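M64R (Myxoma virus, PDB 5CZ3) probably supports virus multiplication in different cell types, as a member of the C7 family of poxvirus host-range proteins, which antagonise a host restriction factor. Local coordinates at residues Asp12-Asp17 against Ile50-Pro55; Val25-Gly30 against Ser132-Thr137; Gly30-Cys35 against Asp113-Phe118; Cys35-Lys40 against Ala101-Asp106; Lys64-Arg69 against Leu87-Val92. One frame throughout, in Å; residues are numbered along the deposited sequence.

Interaction 1: Asp12-Asp17 against Ile50-Pro55; sequences DVFLID and ILVLEP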
# COMPACT_ATOMS: atom_id res chain seq x y z
N ASP A 12 2.13 6.02 -0.77
CA ASP A 12 2.09 5.51 -2.13
C ASP A 12 2.56 4.06 -2.16
O ASP A 12 3.49 3.69 -1.44
CB ASP A 12 2.96 6.36 -3.06
CG ASP A 12 2.44 7.77 -3.24
OD1 ASP A 12 1.21 7.99 -3.08
OD2 ASP A 12 3.25 8.66 -3.54
N VAL A 13 1.92 3.25 -2.98
CA VAL A 13 2.30 1.85 -3.12
C VAL A 13 2.65 1.54 -4.57
O VAL A 13 1.85 1.77 -5.48
CB VAL A 13 1.17 0.91 -2.66
CG1 VAL A 13 1.58 -0.55 -2.86
CG2 VAL A 13 0.84 1.17 -1.20
N PHE A 14 3.86 1.03 -4.79
CA PHE A 14 4.34 0.76 -6.14
C PHE A 14 4.57 -0.73 -6.39
O PHE A 14 5.25 -1.40 -5.61
CB PHE A 14 5.63 1.53 -6.41
CG PHE A 14 5.50 3.02 -6.21
CD1 PHE A 14 5.09 3.83 -7.25
CD2 PHE A 14 5.80 3.60 -4.99
CE1 PHE A 14 4.97 5.20 -7.07
CE2 PHE A 14 5.69 4.96 -4.80
CZ PHE A 14 5.27 5.77 -5.85
N LEU A 15 4.01 -1.24 -7.48
CA LEU A 15 4.27 -2.61 -7.91
C LEU A 15 5.31 -2.56 -9.03
O LEU A 15 5.00 -2.23 -10.17
CB LEU A 15 2.99 -3.30 -8.38
CG LEU A 15 2.09 -3.89 -7.29
CD1 LEU A 15 1.41 -2.80 -6.47
CD2 LEU A 15 1.05 -4.83 -7.89
N ILE A 16 6.55 -2.91 -8.67
CA ILE A 16 7.71 -2.66 -9.52
C ILE A 16 7.68 -3.35 -10.88
O ILE A 16 7.72 -2.69 -11.92
CB ILE A 16 9.01 -3.08 -8.80
CG1 ILE A 16 9.09 -2.41 -7.42
CG2 ILE A 16 10.23 -2.73 -9.63
CD1 ILE A 16 8.92 -0.91 -7.46
N ASP A 17 7.60 -4.68 -10.87
CA ASP A 17 7.65 -5.45 -12.11
C ASP A 17 6.40 -5.27 -12.95
O ASP A 17 6.41 -5.50 -14.16
CB ASP A 17 7.87 -6.93 -11.80
CG ASP A 17 9.23 -7.20 -11.17
OD1 ASP A 17 10.20 -6.51 -11.54
OD2 ASP A 17 9.32 -8.09 -10.30
N ILE A 50 6.84 -1.72 -3.21
CA ILE A 50 7.56 -0.66 -2.52
C ILE A 50 6.55 0.35 -1.98
O ILE A 50 5.80 0.97 -2.74
CB ILE A 50 8.58 0.04 -3.44
CG1 ILE A 50 9.78 -0.87 -3.67
CG2 ILE A 50 9.04 1.36 -2.82
CD1 ILE A 50 10.90 -0.23 -4.46
N LEU A 51 6.52 0.49 -0.66
CA LEU A 51 5.61 1.41 -0.01
C LEU A 51 6.36 2.62 0.53
O LEU A 51 7.27 2.48 1.35
CB LEU A 51 4.85 0.72 1.13
CG LEU A 51 3.97 -0.49 0.82
CD1 LEU A 51 4.78 -1.78 0.79
CD2 LEU A 51 2.83 -0.60 1.83
N VAL A 52 5.99 3.80 0.06
CA VAL A 52 6.61 5.03 0.54
C VAL A 52 5.66 5.74 1.50
O VAL A 52 4.68 6.36 1.09
CB VAL A 52 6.98 5.97 -0.61
CG1 VAL A 52 7.62 7.24 -0.07
CG2 VAL A 52 7.90 5.26 -1.60
N LEU A 53 5.97 5.63 2.79
CA LEU A 53 5.12 6.20 3.83
C LEU A 53 5.67 7.52 4.36
O LEU A 53 6.86 7.62 4.67
CB LEU A 53 4.97 5.20 4.99
CG LEU A 53 4.17 5.67 6.21
CD1 LEU A 53 2.71 5.90 5.84
CD2 LEU A 53 4.29 4.67 7.35
N GLU A 54 4.80 8.52 4.45
CA GLU A 54 5.18 9.81 5.00
C GLU A 54 4.26 10.17 6.16
O GLU A 54 3.25 10.86 5.96
CB GLU A 54 5.14 10.90 3.93
CG GLU A 54 6.08 10.64 2.77
CD GLU A 54 5.82 11.56 1.59
OE1 GLU A 54 5.46 12.73 1.83
OE2 GLU A 54 5.98 11.11 0.44
N PRO A 55 4.59 9.70 7.37
CA PRO A 55 3.79 9.92 8.57
C PRO A 55 3.59 11.39 8.89
O PRO A 55 4.49 12.20 8.66
CB PRO A 55 4.61 9.24 9.67
CG PRO A 55 5.44 8.24 8.96
CD PRO A 55 5.77 8.87 7.64
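The backbone oxygen Asp12 O is gripped twice from the facing strand: Val52 N donates to it at 2.9 Å, lying in the carbonyl plane, and the CA-H of Leu51 adds a longer contact, with Leu51 CA 3.4 Å from Asp12 O. The return bond from Asp12 N to Val52 O is looser, at 3.2 Å, and its donor stands above the carbonyl plane. Two residues on, Phe14 and Ile50 form a second hydrogen-bonded pair, Phe14 N reaching Ile50 O at 2.8 Å. This is a regular antiparallel ladder between strands 10-15 and 45-54. Val13 and Leu51, the non-hydrogen-bonded pair, point into the sandwich side by side, Val13 CG2 lying 4.0 Å from Leu51 CD2. On the other face the Phe14 ring, its CG anti to the carbonyl carbon, meets Val52 CG2 at its edge, 3.9 Å from Phe14 CE2. Ile16 CD1 crosses obliquely to Ile50 CD1 at 3.7 Å. Arg150 bridges to the carboxylates of both Asp12 and Glu54, and Trp151 packs on Phe14 and Ile50. Backbone bonds thus set the register, while the face bearing Asp12 combines apolar packing with a buried carboxylate whose charge Arg150 probably offsets.

Interaction 2: Val25-Gly30 against Ser132-Thr137; sequences VNLFDG and SGRTYT
Two irregular loops run past each other here, Arg134 forming the centre of an inverse gamma turn and Thr135 opening an ST turn, in which Thr135 OG1 accepts from Thr137 N. Phe28 N donates to Arg134 O at 3.0 Å, in the carbonyl plane, and this bond ties the loop after strand 20-23 to the one before strand 138-140. The Phe28 ring is sandwiched. Over one face the Tyr136 ring forms an offset stack, with centroids 4.5 Å apart and planes 14° apart; over the opposite face sits Arg134 CG, a CH-pi contact 3.9 Å from the Phe28 centroid. Phe28 CG occupies the crowded position between backbone N and carbonyl carbon (chi1 53°). Beyond CG the arginine chain bends at chi3, so that Arg134 NE and Arg134 NH2 each make a weak bond to Asp29 O, at 3.3 Å. The Asp29 carboxylate turns instead to His2, Glu5 and Gly6 near the N-terminus. Beside these side-chain contacts, one water joins the loops, donating to Asn26 O at 2.7 Å and accepting from Tyr136 N at 2.9 Å.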
# COMPACT_ATOMS: atom_id res chain seq x y z
N VAL A 25 -2.79 6.18 -1.25
CA VAL A 25 -3.53 5.10 -0.63
C VAL A 25 -4.01 5.50 0.77
O VAL A 25 -5.01 4.98 1.27
CB VAL A 25 -2.66 3.82 -0.54
CG1 VAL A 25 -3.43 2.67 0.08
CG2 VAL A 25 -2.16 3.44 -1.92
N ASN A 26 -3.29 6.44 1.38
CA ASN A 26 -3.60 6.92 2.72
C ASN A 26 -5.03 7.44 2.90
O ASN A 26 -5.62 7.99 1.97
CB ASN A 26 -2.63 8.04 3.09
CG ASN A 26 -2.67 9.18 2.10
OD1 ASN A 26 -1.94 9.18 1.11
ND2 ASN A 26 -3.53 10.16 2.35
N LEU A 27 -5.57 7.26 4.10
CA LEU A 27 -6.84 7.89 4.46
C LEU A 27 -6.64 9.40 4.43
O LEU A 27 -5.60 9.90 4.85
CB LEU A 27 -7.30 7.44 5.85
CG LEU A 27 -7.41 5.94 6.12
CD1 LEU A 27 -7.78 5.70 7.57
CD2 LEU A 27 -8.42 5.29 5.19
N PHE A 28 -7.64 10.14 3.94
CA PHE A 28 -7.49 11.60 3.92
C PHE A 28 -7.72 12.17 5.32
O PHE A 28 -7.57 13.38 5.53
CB PHE A 28 -8.43 12.25 2.89
CG PHE A 28 -9.88 11.86 3.02
CD1 PHE A 28 -10.67 12.39 4.03
CD2 PHE A 28 -10.47 11.02 2.09
CE1 PHE A 28 -12.01 12.05 4.13
CE2 PHE A 28 -11.80 10.68 2.18
CZ PHE A 28 -12.58 11.19 3.20
N ASP A 29 -8.09 11.30 6.26
CA ASP A 29 -8.14 11.65 7.67
C ASP A 29 -8.19 10.40 8.54
O ASP A 29 -9.08 9.56 8.38
CB ASP A 29 -9.34 12.55 7.97
CG ASP A 29 -9.37 13.00 9.42
OD1 ASP A 29 -8.64 13.96 9.76
OD2 ASP A 29 -10.12 12.39 10.22
N GLY A 30 -7.24 10.28 9.46
CA GLY A 30 -7.20 9.16 10.38
C GLY A 30 -5.80 8.62 10.59
O GLY A 30 -5.03 8.50 9.64
N SER A 132 -12.65 3.01 -3.07
CA SER A 132 -11.71 4.06 -2.72
C SER A 132 -11.61 4.23 -1.21
O SER A 132 -10.64 4.80 -0.70
CB SER A 132 -12.10 5.39 -3.37
OG SER A 132 -11.91 5.34 -4.78
N GLY A 133 -12.62 3.74 -0.50
CA GLY A 133 -12.68 3.87 0.95
C GLY A 133 -12.65 5.32 1.37
O GLY A 133 -13.19 6.19 0.69
N ARG A 134 -11.99 5.60 2.49
CA ARG A 134 -11.85 6.97 2.97
C ARG A 134 -10.57 7.59 2.41
O ARG A 134 -9.76 8.13 3.16
CB ARG A 134 -11.86 7.01 4.50
CG ARG A 134 -12.19 8.37 5.09
CD ARG A 134 -12.77 8.25 6.49
NE ARG A 134 -11.76 7.90 7.48
CZ ARG A 134 -12.04 7.45 8.70
NH1 ARG A 134 -13.31 7.29 9.07
NH2 ARG A 134 -11.07 7.15 9.54
N THR A 135 -10.38 7.48 1.10
CA THR A 135 -9.19 8.01 0.45
C THR A 135 -9.51 8.73 -0.85
O THR A 135 -10.65 8.74 -1.32
CB THR A 135 -8.16 6.89 0.11
OG1 THR A 135 -8.53 6.26 -1.12
CG2 THR A 135 -8.09 5.85 1.22
N TYR A 136 -8.48 9.35 -1.43
CA TYR A 136 -8.56 9.94 -2.75
C TYR A 136 -7.57 9.24 -3.67
O TYR A 136 -6.91 9.87 -4.50
CB TYR A 136 -8.27 11.44 -2.70
CG TYR A 136 -9.22 12.23 -1.83
CD1 TYR A 136 -10.59 12.05 -1.94
CD2 TYR A 136 -8.75 13.14 -0.90
CE1 TYR A 136 -11.47 12.77 -1.15
CE2 TYR A 136 -9.62 13.86 -0.10
CZ TYR A 136 -10.98 13.67 -0.23
OH TYR A 136 -11.85 14.38 0.56
N THR A 137 -7.47 7.92 -3.51
CA THR A 137 -6.49 7.13 -4.23
C THR A 137 -6.75 7.08 -5.74
O THR A 137 -7.90 7.15 -6.19
CB THR A 137 -6.43 5.69 -3.69
OG1 THR A 137 -5.35 4.98 -4.30
CG2 THR A 137 -7.74 4.96 -3.95
O HOH W 1 -5.88 9.53 -0.19

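Interaction 3: Gly30-Cys35 against Asp113-Phe118; sequences GDSYGC and DVYPTF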
# COMPACT_ATOMS: atom_id res chain seq x y z
N GLY A 30 -7.24 10.28 9.46
CA GLY A 30 -7.20 9.16 10.38
C GLY A 30 -5.80 8.62 10.59
O GLY A 30 -5.03 8.50 9.64
N ASP A 31 -5.46 8.30 11.84
CA ASP A 31 -4.15 7.74 12.15
C ASP A 31 -4.13 6.24 11.84
O ASP A 31 -4.06 5.41 12.74
CB ASP A 31 -3.78 7.98 13.61
CG ASP A 31 -2.38 7.49 13.94
OD1 ASP A 31 -1.54 7.43 13.02
OD2 ASP A 31 -2.12 7.17 15.12
N SER A 32 -4.21 5.92 10.55
CA SER A 32 -4.21 4.54 10.10
C SER A 32 -3.93 4.48 8.61
O SER A 32 -4.25 5.41 7.87
CB SER A 32 -5.55 3.87 10.42
OG SER A 32 -5.46 2.46 10.26
N TYR A 33 -3.35 3.38 8.16
CA TYR A 33 -3.05 3.17 6.76
C TYR A 33 -3.08 1.71 6.38
O TYR A 33 -2.88 0.86 7.19
CB TYR A 33 -1.74 3.81 6.37
CG TYR A 33 -0.73 3.97 7.46
CD1 TYR A 33 -0.02 2.90 7.93
CD2 TYR A 33 -0.48 5.21 8.01
CE1 TYR A 33 0.91 3.05 8.91
CE2 TYR A 33 0.44 5.36 9.00
CZ TYR A 33 1.13 4.28 9.44
OH TYR A 33 2.04 4.42 10.42
N GLY A 34 -3.34 1.43 5.13
CA GLY A 34 -3.44 0.07 4.65
C GLY A 34 -4.32 -0.01 3.42
O GLY A 34 -4.94 0.98 3.03
N CYS A 35 -4.36 -1.19 2.80
CA CYS A 35 -5.18 -1.40 1.62
C CYS A 35 -5.33 -2.88 1.31
O CYS A 35 -4.66 -3.73 1.90
CB CYS A 35 -4.58 -0.69 0.40
SG CYS A 35 -2.95 -1.29 -0.08
N ASP A 113 -12.16 -1.07 7.45
CA ASP A 113 -13.30 -1.00 6.55
C ASP A 113 -13.21 0.18 5.59
O ASP A 113 -13.89 0.19 4.56
CB ASP A 113 -14.61 -0.92 7.33
CG ASP A 113 -14.96 -2.22 8.02
OD1 ASP A 113 -14.33 -3.25 7.70
OD2 ASP A 113 -15.87 -2.22 8.88
N VAL A 114 -12.39 1.17 5.91
CA VAL A 114 -12.24 2.32 5.03
C VAL A 114 -10.90 2.32 4.31
O VAL A 114 -10.55 3.30 3.64
CB VAL A 114 -12.42 3.65 5.80
CG1 VAL A 114 -13.89 3.88 6.13
CG2 VAL A 114 -11.57 3.67 7.05
N TYR A 115 -10.15 1.23 4.43
CA TYR A 115 -9.00 1.00 3.56
C TYR A 115 -9.51 0.85 2.13
O TYR A 115 -10.58 0.30 1.91
CB TYR A 115 -8.22 -0.25 3.96
CG TYR A 115 -7.43 -0.16 5.25
CD1 TYR A 115 -7.24 1.05 5.91
CD2 TYR A 115 -6.85 -1.30 5.81
CE1 TYR A 115 -6.51 1.12 7.09
CE2 TYR A 115 -6.13 -1.24 6.98
CZ TYR A 115 -5.96 -0.03 7.62
OH TYR A 115 -5.23 0.02 8.79
N PRO A 116 -8.74 1.35 1.15
CA PRO A 116 -9.16 1.15 -0.24
C PRO A 116 -8.87 -0.28 -0.71
O PRO A 116 -7.97 -0.94 -0.18
CB PRO A 116 -8.31 2.17 -1.00
CG PRO A 116 -7.09 2.32 -0.17
CD PRO A 116 -7.53 2.18 1.26
N THR A 117 -9.64 -0.75 -1.69
CA THR A 117 -9.48 -2.10 -2.21
C THR A 117 -9.25 -2.06 -3.72
O THR A 117 -10.03 -1.47 -4.46
CB THR A 117 -10.70 -2.98 -1.90
OG1 THR A 117 -10.94 -2.97 -0.49
CG2 THR A 117 -10.47 -4.40 -2.37
N PHE A 118 -8.17 -2.70 -4.16
CA PHE A 118 -7.81 -2.69 -5.57
C PHE A 118 -7.74 -4.10 -6.15
O PHE A 118 -7.63 -5.08 -5.42
CB PHE A 118 -6.45 -2.01 -5.78
CG PHE A 118 -6.31 -0.71 -5.06
CD1 PHE A 118 -6.75 0.47 -5.64
CD2 PHE A 118 -5.73 -0.65 -3.80
CE1 PHE A 118 -6.62 1.68 -4.98
CE2 PHE A 118 -5.60 0.55 -3.13
CZ PHE A 118 -6.04 1.71 -3.73
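The Tyr115 ring lies with one face against Gly34, whose CA stands 3.7 Å from the ring centroid and only 7° off the ring normal, a CH-pi contact over the middle of the face. Having no side chain, Gly34 lets the aromatic plane come right up against the main chain. With its CG anti to the carbonyl carbon (chi1 -71°), Tyr115 reaches back along segment 30-35 until its tip meets Ser32. There the phenol OH of Tyr115 donates to Ser32 OG at 2.9 Å, the serine oxygen sitting at the ring edge and in its plane. Ser32 OG is itself bonded to Asp106 and Ser105, and Tyr115 OH accepts from Ser105 N, so both hydroxyls belong to a buried polar cluster. Further along, Pro116 CD packs 3.4 Å from Gly34 O. Cys35 CB touches two apolar neighbours, 4.0 Å from Pro116 CG and 3.9 Å from Phe118 CE2, the latter at the edge of the phenylalanine ring. The touching parts run within 18° of the same direction: they lead into strands 34-40 and 117-121, the parallel neighbours of the mixed sheet, with strand 99-104 on the other flank of 34-40.

Interaction 4: Cys35-Lys40 against Ala101-Asp106; sequences CNIHLK and ARFYSD
The Phe103 ring carries Ile37 CD1 at its edge, near the ring plane and 4.4 Å from Phe103 CE2, while Cys35 SG approaches obliquely, 4.0 Å from Phe103 CD2. This is a Cys sulfur-aromatic contact, with SG 5.2 Å from the ring centroid. On the opposite face of the sheet, the side chains of Asn36 and Arg102 cross obliquely, the arginine chain extended from CG to NE. Strands 34-40 and 99-104 are antiparallel at 167°, and two hydrogen-bonded pairs frame Asn36 and Arg102. In one, Ile37 N meets Ala101 O at 2.8 Å in the carbonyl plane, and Ala101 N returns to Ile37 O at 2.9 Å from above the plane of the Ile37 carbonyl. At the other pair Phe103 N lies nearly on the C=O axis of Cys35, 2.8 Å from Cys35 O, but the return bond from Cys35 N to Phe103 O is bent to 136°. The small Ala101 CB receives Leu39 CD1 at 4.2 Å. Cys35, Ile37, Ala101 and Phe103 thus give the sheet an apolar inner face, on which Leu51 of the opposing sheet also packs against Phe103, whereas the polar Asn36 and Arg102 leave on the more solvent-exposed outer face.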
# COMPACT_ATOMS: atom_id res chain seq x y z
N CYS A 35 -4.36 -1.19 2.80
CA CYS A 35 -5.18 -1.40 1.62
C CYS A 35 -5.33 -2.88 1.31
O CYS A 35 -4.66 -3.73 1.90
CB CYS A 35 -4.58 -0.69 0.40
SG CYS A 35 -2.95 -1.29 -0.08
N ASN A 36 -6.23 -3.18 0.38
CA ASN A 36 -6.44 -4.55 -0.09
C ASN A 36 -6.16 -4.64 -1.58
O ASN A 36 -6.69 -3.87 -2.37
CB ASN A 36 -7.87 -5.00 0.21
CG ASN A 36 -8.25 -4.78 1.66
OD1 ASN A 36 -7.55 -5.24 2.57
ND2 ASN A 36 -9.35 -4.08 1.89
N ILE A 37 -5.30 -5.59 -1.95
CA ILE A 37 -4.92 -5.73 -3.35
C ILE A 37 -5.16 -7.15 -3.85
O ILE A 37 -4.43 -8.08 -3.50
CB ILE A 37 -3.44 -5.37 -3.57
CG1 ILE A 37 -3.15 -3.96 -3.03
CG2 ILE A 37 -3.08 -5.45 -5.04
CD1 ILE A 37 -1.72 -3.52 -3.22
N HIS A 38 -6.20 -7.31 -4.67
CA HIS A 38 -6.47 -8.59 -5.31
C HIS A 38 -5.52 -8.79 -6.48
O HIS A 38 -5.65 -8.15 -7.53
CB HIS A 38 -7.92 -8.66 -5.79
CG HIS A 38 -8.92 -8.72 -4.68
ND1 HIS A 38 -9.40 -9.91 -4.18
CD2 HIS A 38 -9.53 -7.74 -3.97
CE1 HIS A 38 -10.27 -9.67 -3.22
NE2 HIS A 38 -10.36 -8.36 -3.07
N LEU A 39 -4.55 -9.69 -6.30
CA LEU A 39 -3.57 -9.98 -7.34
C LEU A 39 -4.01 -11.20 -8.15
O LEU A 39 -4.20 -12.28 -7.60
CB LEU A 39 -2.20 -10.22 -6.72
CG LEU A 39 -1.62 -9.07 -5.89
CD1 LEU A 39 -0.52 -9.57 -4.97
CD2 LEU A 39 -1.11 -7.97 -6.81
N LYS A 40 -4.17 -11.01 -9.45
CA LYS A 40 -4.56 -12.10 -10.33
C LYS A 40 -3.38 -12.49 -11.22
O LYS A 40 -2.78 -11.64 -11.87
CB LYS A 40 -5.77 -11.72 -11.18
CG LYS A 40 -7.05 -11.37 -10.40
N ALA A 101 -3.69 -9.56 -1.10
CA ALA A 101 -2.71 -8.94 -0.23
C ALA A 101 -3.35 -7.84 0.61
O ALA A 101 -3.90 -6.88 0.07
CB ALA A 101 -1.55 -8.39 -1.03
N ARG A 102 -3.29 -8.00 1.93
CA ARG A 102 -3.86 -7.01 2.84
C ARG A 102 -2.79 -6.29 3.64
O ARG A 102 -2.11 -6.89 4.46
CB ARG A 102 -4.84 -7.68 3.80
CG ARG A 102 -6.10 -8.22 3.15
CD ARG A 102 -7.15 -8.50 4.21
NE ARG A 102 -8.51 -8.46 3.67
CZ ARG A 102 -9.21 -9.53 3.32
NH1 ARG A 102 -8.68 -10.74 3.47
NH2 ARG A 102 -10.43 -9.40 2.84
N PHE A 103 -2.64 -4.99 3.39
CA PHE A 103 -1.78 -4.16 4.22
C PHE A 103 -2.62 -3.48 5.29
O PHE A 103 -3.77 -3.11 5.03
CB PHE A 103 -1.03 -3.13 3.38
CG PHE A 103 -0.01 -3.73 2.46
CD1 PHE A 103 1.27 -4.01 2.92
CD2 PHE A 103 -0.32 -4.01 1.14
CE1 PHE A 103 2.22 -4.57 2.08
CE2 PHE A 103 0.62 -4.56 0.30
CZ PHE A 103 1.89 -4.84 0.77
N TYR A 104 -2.07 -3.32 6.49
CA TYR A 104 -2.83 -2.75 7.60
C TYR A 104 -1.95 -2.25 8.73
O TYR A 104 -0.87 -2.80 8.99
CB TYR A 104 -3.83 -3.78 8.14
CG TYR A 104 -3.19 -5.05 8.67
CD1 TYR A 104 -2.84 -6.08 7.81
CD2 TYR A 104 -2.95 -5.22 10.03
CE1 TYR A 104 -2.26 -7.25 8.29
CE2 TYR A 104 -2.38 -6.38 10.52
CZ TYR A 104 -2.03 -7.39 9.64
OH TYR A 104 -1.46 -8.55 10.12
N SER A 105 -2.41 -1.21 9.41
CA SER A 105 -1.75 -0.69 10.59
C SER A 105 -2.55 -1.02 11.84
O SER A 105 -2.03 -1.00 12.95
CB SER A 105 -1.55 0.83 10.48
OG SER A 105 -2.80 1.50 10.40
N ASP A 106 -3.83 -1.34 11.64
CA ASP A 106 -4.74 -1.61 12.75
C ASP A 106 -5.63 -2.82 12.47
O ASP A 106 -5.76 -3.26 11.33
CB ASP A 106 -5.60 -0.38 13.03
CG ASP A 106 -4.78 0.86 13.35
OD1 ASP A 106 -4.43 1.06 14.53
OD2 ASP A 106 -4.47 1.62 12.41

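Interaction 5: Lys64-Arg69 against Leu87-Val92; sequences KPIHMR and LIYKVV
Here the two sheets of the beta-sandwich meet face to face, the segment leading into strand 67-70 of the mixed sheet packing on strand 87-95 of the antiparallel one. The backbones stay apart, with Ile66 CA and Tyr89 CA 8.3 Å from each other, and only side chains bridge the gap at the closest contacts. Ile66 crosses obliquely over one face of the Tyr89 ring: its CG1 is 4.3 Å from the ring centroid, 26° off the normal, a CH-pi contact. The methyl Ile66 CD1 reaches onward to Tyr89 CE1 at 3.8 Å. Two residues on, Met68 sends out an extended chain, CG anti to the backbone N (chi1 173°), which carries Met68 SD to 4.1 Å from Val91 CG1, that methyl branch taking the crowded position between backbone N and carbonyl carbon. Phe103, from the strand beside 67-70, touches both Ile66 and Met68, and Val77 touches Met68 and Tyr89. Such packing of apolar side chains between facing sheets is typical of the core of a beta-sandwich.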
# COMPACT_ATOMS: atom_id res chain seq x y z
N LYS A 64 2.86 4.00 13.55
CA LYS A 64 2.60 2.57 13.66
C LYS A 64 3.34 1.80 12.58
O LYS A 64 3.69 2.37 11.54
CB LYS A 64 1.09 2.30 13.56
CG LYS A 64 0.23 3.16 14.48
CD LYS A 64 -1.24 2.81 14.35
CE LYS A 64 -2.12 3.83 15.06
NZ LYS A 64 -3.57 3.55 14.86
N PRO A 65 3.61 0.51 12.81
CA PRO A 65 4.24 -0.27 11.73
C PRO A 65 3.23 -0.63 10.64
O PRO A 65 2.03 -0.58 10.89
CB PRO A 65 4.74 -1.53 12.45
CG PRO A 65 4.58 -1.26 13.92
CD PRO A 65 3.47 -0.28 14.04
N ILE A 66 3.72 -0.98 9.46
CA ILE A 66 2.86 -1.52 8.42
C ILE A 66 2.97 -3.04 8.42
O ILE A 66 4.07 -3.59 8.34
CB ILE A 66 3.22 -1.00 7.01
CG1 ILE A 66 3.08 0.52 6.95
CG2 ILE A 66 2.34 -1.66 5.96
CD1 ILE A 66 3.24 1.09 5.56
N HIS A 67 1.83 -3.72 8.53
CA HIS A 67 1.82 -5.17 8.49
C HIS A 67 1.13 -5.66 7.21
O HIS A 67 0.51 -4.87 6.50
CB HIS A 67 1.11 -5.74 9.72
CG HIS A 67 1.72 -5.30 11.01
ND1 HIS A 67 1.08 -4.46 11.89
CD2 HIS A 67 2.92 -5.59 11.58
CE1 HIS A 67 1.85 -4.24 12.94
NE2 HIS A 67 2.97 -4.91 12.77
N MET A 68 1.26 -6.95 6.93
CA MET A 68 0.67 -7.51 5.72
C MET A 68 0.35 -8.99 5.87
O MET A 68 1.11 -9.75 6.47
CB MET A 68 1.60 -7.30 4.53
CG MET A 68 1.17 -8.00 3.25
SD MET A 68 2.50 -8.16 2.05
CE MET A 68 1.64 -8.98 0.71
N ARG A 69 -0.79 -9.39 5.32
CA ARG A 69 -1.13 -10.80 5.20
C ARG A 69 -1.44 -11.16 3.75
O ARG A 69 -2.27 -10.51 3.11
CB ARG A 69 -2.33 -11.16 6.08
CG ARG A 69 -2.04 -11.10 7.57
CD ARG A 69 -3.11 -11.84 8.35
NE ARG A 69 -2.89 -11.77 9.79
CZ ARG A 69 -2.26 -12.71 10.49
NH1 ARG A 69 -1.79 -13.79 9.88
NH2 ARG A 69 -2.09 -12.56 11.80
N LEU A 87 9.32 6.98 5.26
CA LEU A 87 9.68 5.61 5.62
C LEU A 87 9.46 4.73 4.39
O LEU A 87 8.39 4.76 3.78
CB LEU A 87 8.84 5.11 6.80
CG LEU A 87 8.88 5.93 8.09
CD1 LEU A 87 7.83 5.44 9.08
CD2 LEU A 87 10.27 5.87 8.72
N ILE A 88 10.47 3.95 4.03
CA ILE A 88 10.41 3.17 2.80
C ILE A 88 10.40 1.67 3.06
O ILE A 88 11.41 1.09 3.46
CB ILE A 88 11.59 3.52 1.87
CG1 ILE A 88 11.57 5.01 1.54
CG2 ILE A 88 11.54 2.69 0.60
CD1 ILE A 88 12.82 5.50 0.85
N TYR A 89 9.25 1.05 2.84
CA TYR A 89 9.11 -0.39 3.00
C TYR A 89 9.26 -1.11 1.66
O TYR A 89 8.91 -0.58 0.61
CB TYR A 89 7.75 -0.74 3.61
CG TYR A 89 7.53 -0.25 5.02
CD1 TYR A 89 7.06 1.04 5.27
CD2 TYR A 89 7.76 -1.08 6.11
CE1 TYR A 89 6.85 1.48 6.56
CE2 TYR A 89 7.54 -0.64 7.41
CZ TYR A 89 7.09 0.64 7.62
OH TYR A 89 6.88 1.08 8.91
N LYS A 90 9.79 -2.33 1.71
CA LYS A 90 9.88 -3.17 0.52
C LYS A 90 9.58 -4.62 0.87
O LYS A 90 10.23 -5.20 1.74
CB LYS A 90 11.27 -3.06 -0.13
CG LYS A 90 11.44 -3.94 -1.36
CD LYS A 90 12.79 -3.72 -2.03
CE LYS A 90 12.95 -4.62 -3.25
NZ LYS A 90 14.24 -4.36 -3.97
N VAL A 91 8.60 -5.20 0.20
CA VAL A 91 8.26 -6.59 0.44
C VAL A 91 8.13 -7.34 -0.89
O VAL A 91 7.63 -6.80 -1.88
CB VAL A 91 6.95 -6.73 1.27
CG1 VAL A 91 5.76 -6.14 0.54
CG2 VAL A 91 6.69 -8.18 1.64
N VAL A 92 8.61 -8.57 -0.90
CA VAL A 92 8.52 -9.42 -2.08
C VAL A 92 7.79 -10.71 -1.73
O VAL A 92 8.18 -11.42 -0.81
CB VAL A 92 9.91 -9.75 -2.66
CG1 VAL A 92 9.79 -10.77 -3.78
CG2 VAL A 92 10.60 -8.48 -3.14

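How the interactions relate
Interactions 1, 3, 4 and 5 are buried. Interactions 1 and 4 are antiparallel ladders, one in each sheet; their inner faces meet through Leu51 and Phe103 and through Leu15 and Leu39. Interaction 5 also lines the sandwich interior, but by side chains alone: strand 87-95 flanks 45-54, and 67-70 flanks 99-104. Interaction 3 shares Cys35 with interaction 4 and serves the same central strand from its other side, where a tyrosine-glycine contact and buried hydroxyls precede the parallel strand pairing; Asp106 and Lys64 tie this polar cluster to interactions 4 and 5. Interaction 2, farthest from the chain centre, is a mostly buried loop contact carrying the exposed Tyr136, linked to interaction 3 through Arg134 and Val114.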